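Long-range contacts in antibiotic biosynthesis monooxygenase (Rhodospirillum rubrum, PDB 4HL9), which probably acts as a monooxygenase of the antibiotic biosynthesis monooxygenase family: residues E49-E54 with T90-R95; I39-Y44 with G70-I75; L24-Q29 with E76-R81. All coordinates share one frame; numbering follows the deposited sequence.

Contact 1: E49-E54 with T90-R95; sequences EKTRQE and TEHFTR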
loop_
_atom_site.group_PDB
_atom_site.type_symbol
_atom_site.label_atom_id
_atom_site.label_comp_id
_atom_site.label_asym_id
_atom_site.label_seq_id
_atom_site.Cartn_x
_atom_site.Cartn_y
_atom_site.Cartn_z
ATOM N N GLU A 49 16.237 -0.419 -8.212
ATOM C CA GLU A 49 16.901 0.107 -9.405
ATOM C C GLU A 49 16.677 -0.764 -10.657
ATOM O O GLU A 49 16.317 -0.243 -11.714
ATOM C CB GLU A 49 18.389 0.330 -9.121
ATOM C CG GLU A 49 19.289 0.367 -10.351
ATOM C CD GLU A 49 20.751 0.340 -9.959
ATOM O OE1 GLU A 49 21.340 -0.769 -9.958
ATOM O OE2 GLU A 49 21.291 1.414 -9.621
ATOM N N LYS A 50 16.839 -2.078 -10.521
ATOM C CA LYS A 50 16.687 -3.001 -11.654
ATOM C C LYS A 50 15.235 -3.170 -12.067
ATOM O O LYS A 50 14.931 -3.310 -13.269
ATOM C CB LYS A 50 17.268 -4.395 -11.337
ATOM C CG LYS A 50 18.794 -4.535 -11.271
ATOM C CD LYS A 50 19.492 -4.162 -12.565
ATOM C CE LYS A 50 20.941 -4.710 -12.627
ATOM N NZ LYS A 50 21.707 -4.592 -11.351
ATOM N N THR A 51 14.336 -3.187 -11.080
ATOM C CA THR A 51 12.913 -3.329 -11.382
ATOM C C THR A 51 12.414 -2.128 -12.182
ATOM O O THR A 51 11.669 -2.304 -13.145
ATOM C CB THR A 51 12.031 -3.564 -10.144
ATOM O OG1 THR A 51 12.396 -4.794 -9.510
ATOM C CG2 THR A 51 10.551 -3.666 -10.548
ATOM N N ARG A 52 12.835 -0.925 -11.786
ATOM C CA ARG A 52 12.425 0.304 -12.485
ATOM C C ARG A 52 12.915 0.347 -13.937
ATOM O O ARG A 52 12.343 1.051 -14.771
ATOM C CB ARG A 52 12.929 1.535 -11.741
ATOM C CG ARG A 52 12.145 1.847 -10.472
ATOM C CD ARG A 52 12.851 2.949 -9.703
ATOM N NE ARG A 52 12.059 3.417 -8.567
ATOM C CZ ARG A 52 12.539 4.223 -7.622
ATOM N NH1 ARG A 52 13.800 4.630 -7.670
ATOM N NH2 ARG A 52 11.767 4.609 -6.625
ATOM N N GLN A 53 13.979 -0.397 -14.220
ATOM C CA GLN A 53 14.489 -0.565 -15.586
ATOM C C GLN A 53 13.738 -1.622 -16.410
ATOM O O GLN A 53 14.035 -1.806 -17.585
ATOM C CB GLN A 53 15.991 -0.870 -15.561
ATOM C CG GLN A 53 16.813 0.248 -14.918
ATOM C CD GLN A 53 18.280 -0.114 -14.751
ATOM O OE1 GLN A 53 18.666 -1.294 -14.813
ATOM N NE2 GLN A 53 19.107 0.899 -14.526
ATOM N N GLU A 54 12.767 -2.316 -15.823
ATOM C CA GLU A 54 11.989 -3.269 -16.613
ATOM C C GLU A 54 11.112 -2.483 -17.572
ATOM O O GLU A 54 10.475 -1.517 -17.150
ATOM C CB GLU A 54 11.110 -4.162 -15.742
ATOM C CG GLU A 54 11.890 -5.180 -14.940
ATOM C CD GLU A 54 11.027 -5.888 -13.925
ATOM O OE1 GLU A 54 9.844 -6.170 -14.227
ATOM O OE2 GLU A 54 11.546 -6.187 -12.832
ATOM N N THR A 90 12.412 -12.363 -13.519
ATOM C CA THR A 90 13.637 -11.665 -13.888
ATOM C C THR A 90 14.833 -12.180 -13.088
ATOM O O THR A 90 14.672 -12.751 -12.004
ATOM C CB THR A 90 13.532 -10.163 -13.673
ATOM O OG1 THR A 90 13.226 -9.903 -12.298
ATOM C CG2 THR A 90 12.439 -9.540 -14.568
ATOM N N GLU A 91 16.026 -11.968 -13.623
ATOM C CA GLU A 91 17.251 -12.319 -12.911
ATOM C C GLU A 91 17.316 -11.608 -11.545
ATOM O O GLU A 91 17.584 -12.239 -10.525
ATOM C CB GLU A 91 18.482 -11.991 -13.766
ATOM C CG GLU A 91 19.772 -12.654 -13.297
ATOM C CD GLU A 91 20.414 -11.939 -12.097
ATOM O OE1 GLU A 91 20.354 -10.681 -11.993
ATOM O OE2 GLU A 91 20.988 -12.657 -11.264
ATOM N N HIS A 92 17.063 -10.305 -11.535
ATOM C CA HIS A 92 17.187 -9.537 -10.301
ATOM C C HIS A 92 16.166 -9.963 -9.229
ATOM O O HIS A 92 16.547 -10.124 -8.064
ATOM C CB HIS A 92 17.192 -8.024 -10.573
ATOM C CG HIS A 92 16.017 -7.549 -11.365
ATOM N ND1 HIS A 92 16.013 -7.515 -12.746
ATOM C CD2 HIS A 92 14.805 -7.091 -10.970
ATOM C CE1 HIS A 92 14.847 -7.052 -13.167
ATOM N NE2 HIS A 92 14.091 -6.800 -12.111
ATOM N N PHE A 93 14.907 -10.189 -9.612
ATOM C CA PHE A 93 13.905 -10.705 -8.658
ATOM C C PHE A 93 14.292 -12.083 -8.077
ATOM O O PHE A 93 14.309 -12.277 -6.833
ATOM C CB PHE A 93 12.496 -10.741 -9.268
ATOM C CG PHE A 93 11.396 -11.107 -8.293
ATOM C CD1 PHE A 93 11.260 -12.408 -7.821
ATOM C CD2 PHE A 93 10.476 -10.142 -7.866
ATOM C CE1 PHE A 93 10.250 -12.759 -6.914
ATOM C CE2 PHE A 93 9.434 -10.478 -6.974
ATOM C CZ PHE A 93 9.327 -11.790 -6.490
ATOM N N THR A 94 14.591 -13.038 -8.959
ATOM C CA THR A 94 14.891 -14.395 -8.516
ATOM C C THR A 94 16.222 -14.520 -7.745
ATOM O O THR A 94 16.401 -15.440 -6.949
ATOM C CB THR A 94 14.839 -15.413 -9.683
ATOM O OG1 THR A 94 15.759 -15.003 -10.689
ATOM C CG2 THR A 94 13.412 -15.498 -10.265
ATOM N N ARG A 95 17.139 -13.597 -7.955
ATOM C CA ARG A 95 18.369 -13.574 -7.171
ATOM C C ARG A 95 18.144 -12.829 -5.839
ATOM O O ARG A 95 18.414 -13.370 -4.762
ATOM C CB ARG A 95 19.517 -12.960 -7.991
ATOM C CG ARG A 95 20.806 -12.670 -7.208
ATOM C CD ARG A 95 21.923 -12.172 -8.108
ATOM N NE ARG A 95 21.516 -11.092 -9.012
ATOM C CZ ARG A 95 21.582 -9.792 -8.730
ATOM N NH1 ARG A 95 22.035 -9.375 -7.553
ATOM N NH2 ARG A 95 21.177 -8.901 -9.628
#
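Lys50 and His92 mark the nearest approach of the two backbones, their CA atoms 6.7 Å apart, where the last turn of helix 37-52 passes the first turn of helix 91-101. The imidazole of His92 is the centrepiece. Its CG lies between the backbone N and the carbonyl carbon (chi1 54°), which folds the ring back over the start of its own helix, so that Thr90 OG1 sits above the middle of one face. On the opposite face, nearer the rim, rests the aliphatic stem of Lys50: its CB is 3.6 Å from the ring centroid, a CH-pi contact. A long side chain suits this place, because its CB covers the ring and its CG lies beside His92 CB while the amine runs on, away from His92. At the ring's edge, close to its plane, Thr51 OG1 lies 3.6 Å from His92 CD2, with its own hydrogen bond going to Leu47 O. The polar grip comes from Glu54, whose extended chain brings OE2 to 2.7 Å from His92 NE2. The N-H...O angle is 156°, and the oxygen lies in the ring plane but is approached on its anti side, the carboxylate being turned 44° against the imidazole. His87 ND1 is hydrogen-bonded to the same oxygen. Thr90 is the N-cap of the second helix: its OG1 accepts from Phe93 N at 3.2 Å and also bonds His87 O. Arg95 NE and NH2 hold Glu91 side-on in a salt bridge, and NH2 forms another with Glu46 on helix 37-52. Two histidines therefore converge on one oxygen of a buried carboxylate, which satisfies this polar atom, fixes the His92 ring between its two covered faces, and links the loop after helix 37-52 to the first turn of helix 91-101.

Contact 2: I39-Y44 with G70-I75; sequences IVLPLY and GHFVFI
Tyr44 tilts its ring over one face of Phe72 and touches Phe74 with its edge, and these three aromatics are the tight part of the contact. Tyr44 CE2 stands over that face of the Phe72 ring, 3.4 Å from Phe72 CD2, with the centroids 4.5 Å apart and the planes inclined at 38°. Phe74 CZ comes to the rim of the tyrosine, 3.4 Å from Tyr44 CE1 and near the plane of that ring. Broad, flat side chains suit this place, since the axes of helix 39-44 and strand 71-75 run almost parallel (8°) but 11.8 Å apart, a gap that rings can bridge. Tyrosine also carries a hydroxyl that reaches past Phe72 to bond Asp30. Toward the start of the helical segment the packing slackens: Leu41 CD2 is 3.8 Å from Phe72 CE1 and Val40 CG2 is 4.3 Å from Phe72 CE2, with Leu41 partly exposed. The cluster lies between the sheet and its helical layer, with Leu62 of strand 59-65 touching all three rings and Ile100 of helix 91-101 meeting Tyr44; His71, Val73 and Ile75, on the sheet's other face, pack on the second subunit, and Phe72 also meets Val116 of that subunit.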
loop_
_atom_site.group_PDB
_atom_site.type_symbol
_atom_site.label_atom_id
_atom_site.label_comp_id
_atom_site.label_asym_id
_atom_site.label_seq_id
_atom_site.Cartn_x
_atom_site.Cartn_y
_atom_site.Cartn_z
ATOM N N ILE A 39 22.022 -5.697 6.305
ATOM C CA ILE A 39 22.304 -6.667 5.248
ATOM C C ILE A 39 21.357 -6.464 4.052
ATOM O O ILE A 39 21.789 -6.443 2.893
ATOM C CB ILE A 39 22.172 -8.110 5.793
ATOM C CG1 ILE A 39 23.313 -8.411 6.786
ATOM C CG2 ILE A 39 22.145 -9.137 4.668
ATOM C CD1 ILE A 39 23.201 -9.807 7.409
ATOM N N VAL A 40 20.073 -6.282 4.331
ATOM C CA VAL A 40 19.067 -6.317 3.246
ATOM C C VAL A 40 18.880 -4.993 2.502
ATOM O O VAL A 40 18.473 -4.986 1.342
ATOM C CB VAL A 40 17.707 -6.858 3.699
ATOM C CG1 VAL A 40 17.818 -8.309 4.183
ATOM C CG2 VAL A 40 17.053 -5.911 4.731
ATOM N N LEU A 41 19.189 -3.878 3.160
ATOM C CA LEU A 41 19.079 -2.578 2.531
ATOM C C LEU A 41 19.734 -2.496 1.134
ATOM O O LEU A 41 19.051 -2.105 0.194
ATOM C CB LEU A 41 19.505 -1.441 3.479
ATOM C CG LEU A 41 18.420 -1.083 4.518
ATOM C CD1 LEU A 41 18.980 -0.174 5.654
ATOM C CD2 LEU A 41 17.230 -0.391 3.828
ATOM N N PRO A 42 21.026 -2.900 0.987
ATOM C CA PRO A 42 21.666 -2.844 -0.342
ATOM C C PRO A 42 20.964 -3.717 -1.388
ATOM O O PRO A 42 20.975 -3.378 -2.568
ATOM C CB PRO A 42 23.080 -3.396 -0.085
ATOM C CG PRO A 42 23.301 -3.207 1.395
ATOM C CD PRO A 42 21.957 -3.433 2.009
ATOM N N LEU A 43 20.413 -4.842 -0.943
ATOM C CA LEU A 43 19.657 -5.772 -1.777
ATOM C C LEU A 43 18.366 -5.097 -2.276
ATOM O O LEU A 43 18.072 -5.111 -3.472
ATOM C CB LEU A 43 19.318 -7.023 -0.959
ATOM C CG LEU A 43 20.332 -8.161 -0.784
ATOM C CD1 LEU A 43 21.772 -7.726 -0.917
ATOM C CD2 LEU A 43 20.083 -9.019 0.462
ATOM N N TYR A 44 17.632 -4.477 -1.349
ATOM C CA TYR A 44 16.440 -3.699 -1.695
ATOM C C TYR A 44 16.770 -2.566 -2.687
ATOM O O TYR A 44 16.018 -2.345 -3.636
ATOM C CB TYR A 44 15.794 -3.115 -0.430
ATOM C CG TYR A 44 14.871 -4.039 0.348
ATOM C CD1 TYR A 44 13.737 -4.591 -0.229
ATOM C CD2 TYR A 44 15.104 -4.301 1.704
ATOM C CE1 TYR A 44 12.877 -5.414 0.516
ATOM C CE2 TYR A 44 14.270 -5.113 2.438
ATOM C CZ TYR A 44 13.162 -5.659 1.859
ATOM O OH TYR A 44 12.359 -6.461 2.608
ATOM N N GLY A 70 12.294 -2.499 10.142
ATOM C CA GLY A 70 12.388 -3.737 9.370
ATOM C C GLY A 70 11.143 -4.078 8.578
ATOM O O GLY A 70 11.102 -5.131 7.959
ATOM N N HIS A 71 10.129 -3.209 8.593
ATOM C CA HIS A 71 8.854 -3.522 7.910
ATOM C C HIS A 71 8.891 -2.714 6.616
ATOM O O HIS A 71 8.735 -1.488 6.636
ATOM C CB HIS A 71 7.627 -3.199 8.798
ATOM C CG HIS A 71 6.285 -3.363 8.110
ATOM N ND1 HIS A 71 5.140 -2.726 8.546
ATOM C CD2 HIS A 71 5.914 -4.073 7.016
ATOM C CE1 HIS A 71 4.120 -3.045 7.764
ATOM N NE2 HIS A 71 4.564 -3.855 6.819
ATOM N N PHE A 72 9.166 -3.399 5.501
ATOM C CA PHE A 72 9.332 -2.710 4.208
ATOM C C PHE A 72 8.098 -2.917 3.381
ATOM O O PHE A 72 7.531 -4.007 3.410
ATOM C CB PHE A 72 10.574 -3.220 3.457
ATOM C CG PHE A 72 11.855 -2.865 4.134
ATOM C CD1 PHE A 72 12.438 -1.615 3.937
ATOM C CD2 PHE A 72 12.457 -3.766 5.014
ATOM C CE1 PHE A 72 13.606 -1.276 4.580
ATOM C CE2 PHE A 72 13.625 -3.437 5.664
ATOM C CZ PHE A 72 14.205 -2.190 5.445
ATOM N N VAL A 73 7.721 -1.892 2.612
ATOM C CA VAL A 73 6.495 -1.930 1.820
ATOM C C VAL A 73 6.783 -1.467 0.393
ATOM O O VAL A 73 7.318 -0.367 0.177
ATOM C CB VAL A 73 5.361 -1.096 2.452
ATOM C CG1 VAL A 73 4.095 -1.100 1.554
ATOM C CG2 VAL A 73 5.015 -1.625 3.858
ATOM N N PHE A 74 6.442 -2.323 -0.562
ATOM C CA PHE A 74 6.539 -2.006 -1.973
ATOM C C PHE A 74 5.178 -1.517 -2.447
ATOM O O PHE A 74 4.156 -2.073 -2.076
ATOM C CB PHE A 74 6.894 -3.276 -2.779
ATOM C CG PHE A 74 8.301 -3.768 -2.568
ATOM C CD1 PHE A 74 9.349 -3.267 -3.334
ATOM C CD2 PHE A 74 8.566 -4.770 -1.635
ATOM C CE1 PHE A 74 10.653 -3.732 -3.155
ATOM C CE2 PHE A 74 9.853 -5.260 -1.471
ATOM C CZ PHE A 74 10.896 -4.738 -2.217
ATOM N N ILE A 75 5.164 -0.443 -3.239
ATOM C CA ILE A 75 3.953 -0.035 -3.928
ATOM C C ILE A 75 4.300 -0.061 -5.402
ATOM O O ILE A 75 5.217 0.630 -5.831
ATOM C CB ILE A 75 3.492 1.397 -3.524
ATOM C CG1 ILE A 75 3.024 1.428 -2.064
ATOM C CG2 ILE A 75 2.322 1.843 -4.423
ATOM C CD1 ILE A 75 2.744 2.862 -1.542
#

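Contact 3: L24-Q29 with E76-R81; sequences LKVIAQ and EEWPDR
Leu24 pairs with Trp78, Lys25 with Glu77 and Val26 with Glu76 in an antiparallel ladder between the two central strands of a ferredoxin-like alpha+beta fold. Four backbone hydrogen bonds tie the hydrogen-bonded pairs, among them Leu24 N to Trp78 O and Trp78 N to Leu24 O, both 2.8 Å and almost straight. Side chains alternate between the two faces of the sheet. On the face turned to helix 81-86 lie Leu24, Val26, Glu76 and Trp78. Val26 CG2 meets the indole at its edge, 3.9 Å from Trp78 CD1, and its CG1 packs beside the carboxylate of Glu76, so the branched residue fills the angle between acid and ring. Leu24, with CG anti to the backbone N (chi1 179°), sends CD2 forward to the backbone of Arg81, the first residue of that helix, while Leu84 covers Leu24, Glu76 and Trp78. Asp80 caps the same helix by accepting from Ala83 N. The opposite face carries Lys25 and Glu77 and is turned toward the second subunit, whose Phe63 packs on Lys25. The lysine chain bends at chi2 (73°) and lies alongside the neighbouring strand, CD 3.4 Å from Glu76 O, before NZ reaches Glu77 OE1 in a long salt bridge of 3.7 Å. Long, flexible chains suit this partly exposed place near the strand ends. A glutamate among apolar neighbours needs a partner, and Glu76 has one two residues on: Trp78 NE1 donates to its OE1 at 2.8 Å, in the plane of the indole and on the anti lone pair of the oxygen.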
loop_
_atom_site.group_PDB
_atom_site.type_symbol
_atom_site.label_atom_id
_atom_site.label_comp_id
_atom_site.label_asym_id
_atom_site.label_seq_id
_atom_site.Cartn_x
_atom_site.Cartn_y
_atom_site.Cartn_z
ATOM N N LEU A 24 -2.684 -2.761 -12.949
ATOM C CA LEU A 24 -2.679 -3.604 -11.780
ATOM C C LEU A 24 -1.828 -2.886 -10.740
ATOM O O LEU A 24 -0.691 -2.525 -11.034
ATOM C CB LEU A 24 -2.031 -4.934 -12.132
ATOM C CG LEU A 24 -1.890 -5.997 -11.056
ATOM C CD1 LEU A 24 -3.251 -6.402 -10.546
ATOM C CD2 LEU A 24 -1.103 -7.189 -11.605
ATOM N N LYS A 25 -2.386 -2.698 -9.550
ATOM C CA LYS A 25 -1.645 -2.084 -8.431
ATOM C C LYS A 25 -1.287 -3.195 -7.460
ATOM O O LYS A 25 -2.108 -4.053 -7.205
ATOM C CB LYS A 25 -2.529 -1.041 -7.739
ATOM C CG LYS A 25 -1.768 0.028 -6.907
ATOM C CD LYS A 25 -1.037 1.037 -7.831
ATOM C CE LYS A 25 -0.381 2.115 -6.972
ATOM N NZ LYS A 25 0.076 3.247 -7.802
ATOM N N VAL A 26 -0.068 -3.178 -6.918
ATOM C CA VAL A 26 0.356 -4.204 -5.969
ATOM C C VAL A 26 0.947 -3.534 -4.733
ATOM O O VAL A 26 1.671 -2.584 -4.865
ATOM C CB VAL A 26 1.442 -5.122 -6.579
ATOM C CG1 VAL A 26 1.944 -6.152 -5.568
ATOM C CG2 VAL A 26 0.924 -5.805 -7.852
ATOM N N ILE A 27 0.575 -4.020 -3.555
ATOM C CA ILE A 27 1.341 -3.745 -2.338
ATOM C C ILE A 27 1.890 -5.074 -1.812
ATOM O O ILE A 27 1.153 -6.051 -1.706
ATOM C CB ILE A 27 0.477 -3.059 -1.275
ATOM C CG1 ILE A 27 0.049 -1.682 -1.782
ATOM C CG2 ILE A 27 1.267 -2.926 0.088
ATOM C CD1 ILE A 27 -1.093 -1.078 -0.949
ATOM N N ALA A 28 3.179 -5.075 -1.499
ATOM C CA ALA A 28 3.907 -6.205 -0.932
ATOM C C ALA A 28 4.604 -5.699 0.313
ATOM O O ALA A 28 5.157 -4.576 0.311
ATOM C CB ALA A 28 4.930 -6.696 -1.912
ATOM N N GLN A 29 4.561 -6.514 1.365
ATOM C CA GLN A 29 5.129 -6.192 2.660
ATOM C C GLN A 29 6.053 -7.303 3.110
ATOM O O GLN A 29 5.679 -8.500 3.080
ATOM C CB GLN A 29 4.026 -6.039 3.699
ATOM C CG GLN A 29 2.967 -5.002 3.336
ATOM C CD GLN A 29 1.973 -4.814 4.443
ATOM O OE1 GLN A 29 2.355 -4.544 5.583
ATOM N NE2 GLN A 29 0.678 -4.947 4.120
ATOM N N GLU A 76 3.558 -0.858 -6.172
ATOM C CA GLU A 76 3.944 -1.142 -7.548
ATOM C C GLU A 76 2.736 -0.911 -8.452
ATOM O O GLU A 76 1.590 -1.038 -8.031
ATOM C CB GLU A 76 4.457 -2.598 -7.706
ATOM C CG GLU A 76 5.076 -3.252 -6.434
ATOM C CD GLU A 76 5.425 -4.770 -6.580
ATOM O OE1 GLU A 76 5.161 -5.387 -7.642
ATOM O OE2 GLU A 76 6.006 -5.346 -5.617
ATOM N N GLU A 77 3.020 -0.552 -9.694
ATOM C CA GLU A 77 1.981 -0.460 -10.697
ATOM C C GLU A 77 2.505 -1.170 -11.942
ATOM O O GLU A 77 3.638 -0.921 -12.391
ATOM C CB GLU A 77 1.631 1.014 -10.953
ATOM C CG GLU A 77 0.428 1.252 -11.829
ATOM C CD GLU A 77 -0.041 2.702 -11.798
ATOM O OE1 GLU A 77 0.745 3.600 -11.410
ATOM O OE2 GLU A 77 -1.198 2.949 -12.182
ATOM N N TRP A 78 1.687 -2.083 -12.452
ATOM C CA TRP A 78 2.003 -2.862 -13.646
ATOM C C TRP A 78 0.863 -2.698 -14.677
ATOM O O TRP A 78 -0.272 -2.453 -14.283
ATOM C CB TRP A 78 2.175 -4.335 -13.264
ATOM C CG TRP A 78 3.271 -4.534 -12.248
ATOM C CD1 TRP A 78 3.122 -4.658 -10.900
ATOM C CD2 TRP A 78 4.670 -4.606 -12.510
ATOM N NE1 TRP A 78 4.351 -4.812 -10.295
ATOM C CE2 TRP A 78 5.322 -4.774 -11.260
ATOM C CE3 TRP A 78 5.444 -4.535 -13.676
ATOM C CZ2 TRP A 78 6.708 -4.885 -11.146
ATOM C CZ3 TRP A 78 6.832 -4.655 -13.572
ATOM C CH2 TRP A 78 7.451 -4.812 -12.301
ATOM N N PRO A 79 1.160 -2.853 -15.990
ATOM C CA PRO A 79 0.075 -2.849 -17.018
ATOM C C PRO A 79 -0.977 -3.948 -16.811
ATOM O O PRO A 79 -2.182 -3.717 -17.002
ATOM C CB PRO A 79 0.833 -3.119 -18.334
ATOM C CG PRO A 79 2.228 -2.759 -18.068
ATOM C CD PRO A 79 2.495 -2.896 -16.603
ATOM N N ASP A 80 -0.521 -5.141 -16.429
ATOM C CA ASP A 80 -1.396 -6.271 -16.179
ATOM C C ASP A 80 -0.620 -7.345 -15.435
ATOM O O ASP A 80 0.563 -7.174 -15.153
ATOM C CB ASP A 80 -1.991 -6.838 -17.506
ATOM C CG ASP A 80 -0.924 -7.269 -18.512
ATOM O OD1 ASP A 80 0.293 -7.199 -18.223
ATOM O OD2 ASP A 80 -1.320 -7.691 -19.625
ATOM N N ARG A 81 -1.302 -8.446 -15.153
ATOM C CA ARG A 81 -0.735 -9.594 -14.487
ATOM C C ARG A 81 0.449 -10.232 -15.215
ATOM O O ARG A 81 1.414 -10.659 -14.581
ATOM C CB ARG A 81 -1.833 -10.622 -14.251
ATOM C CG ARG A 81 -1.387 -11.823 -13.450
ATOM C CD ARG A 81 -0.702 -11.404 -12.145
ATOM N NE ARG A 81 -0.091 -12.542 -11.466
ATOM C CZ ARG A 81 -0.765 -13.404 -10.709
ATOM N NH1 ARG A 81 -2.068 -13.260 -10.538
ATOM N NH2 ARG A 81 -0.129 -14.412 -10.128
#

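Contact 2 is the buried core, made of aromatic packing between helix 37-52 and strand 71-78. Contact 1 uses the far end of the same helix, about 14 Å away between centres, and joins it to helix 91-101 in a partly buried place, through a His-carboxylate hydrogen bond and CH-pi packing. Contact 3 is a main-chain ladder, mostly apolar toward the helices apart from one glutamate, and charged on part of the dimer-facing side. It shares strand 71-78 with contact 2, and that strand pairs with 24-32 along both. Contacts 1 and 3 meet at the indole of Trp78, whose CH2 lies 3.4 Å from Glu54 OE1. Contacts 2 and 3, unlike contact 1, also touch the second subunit.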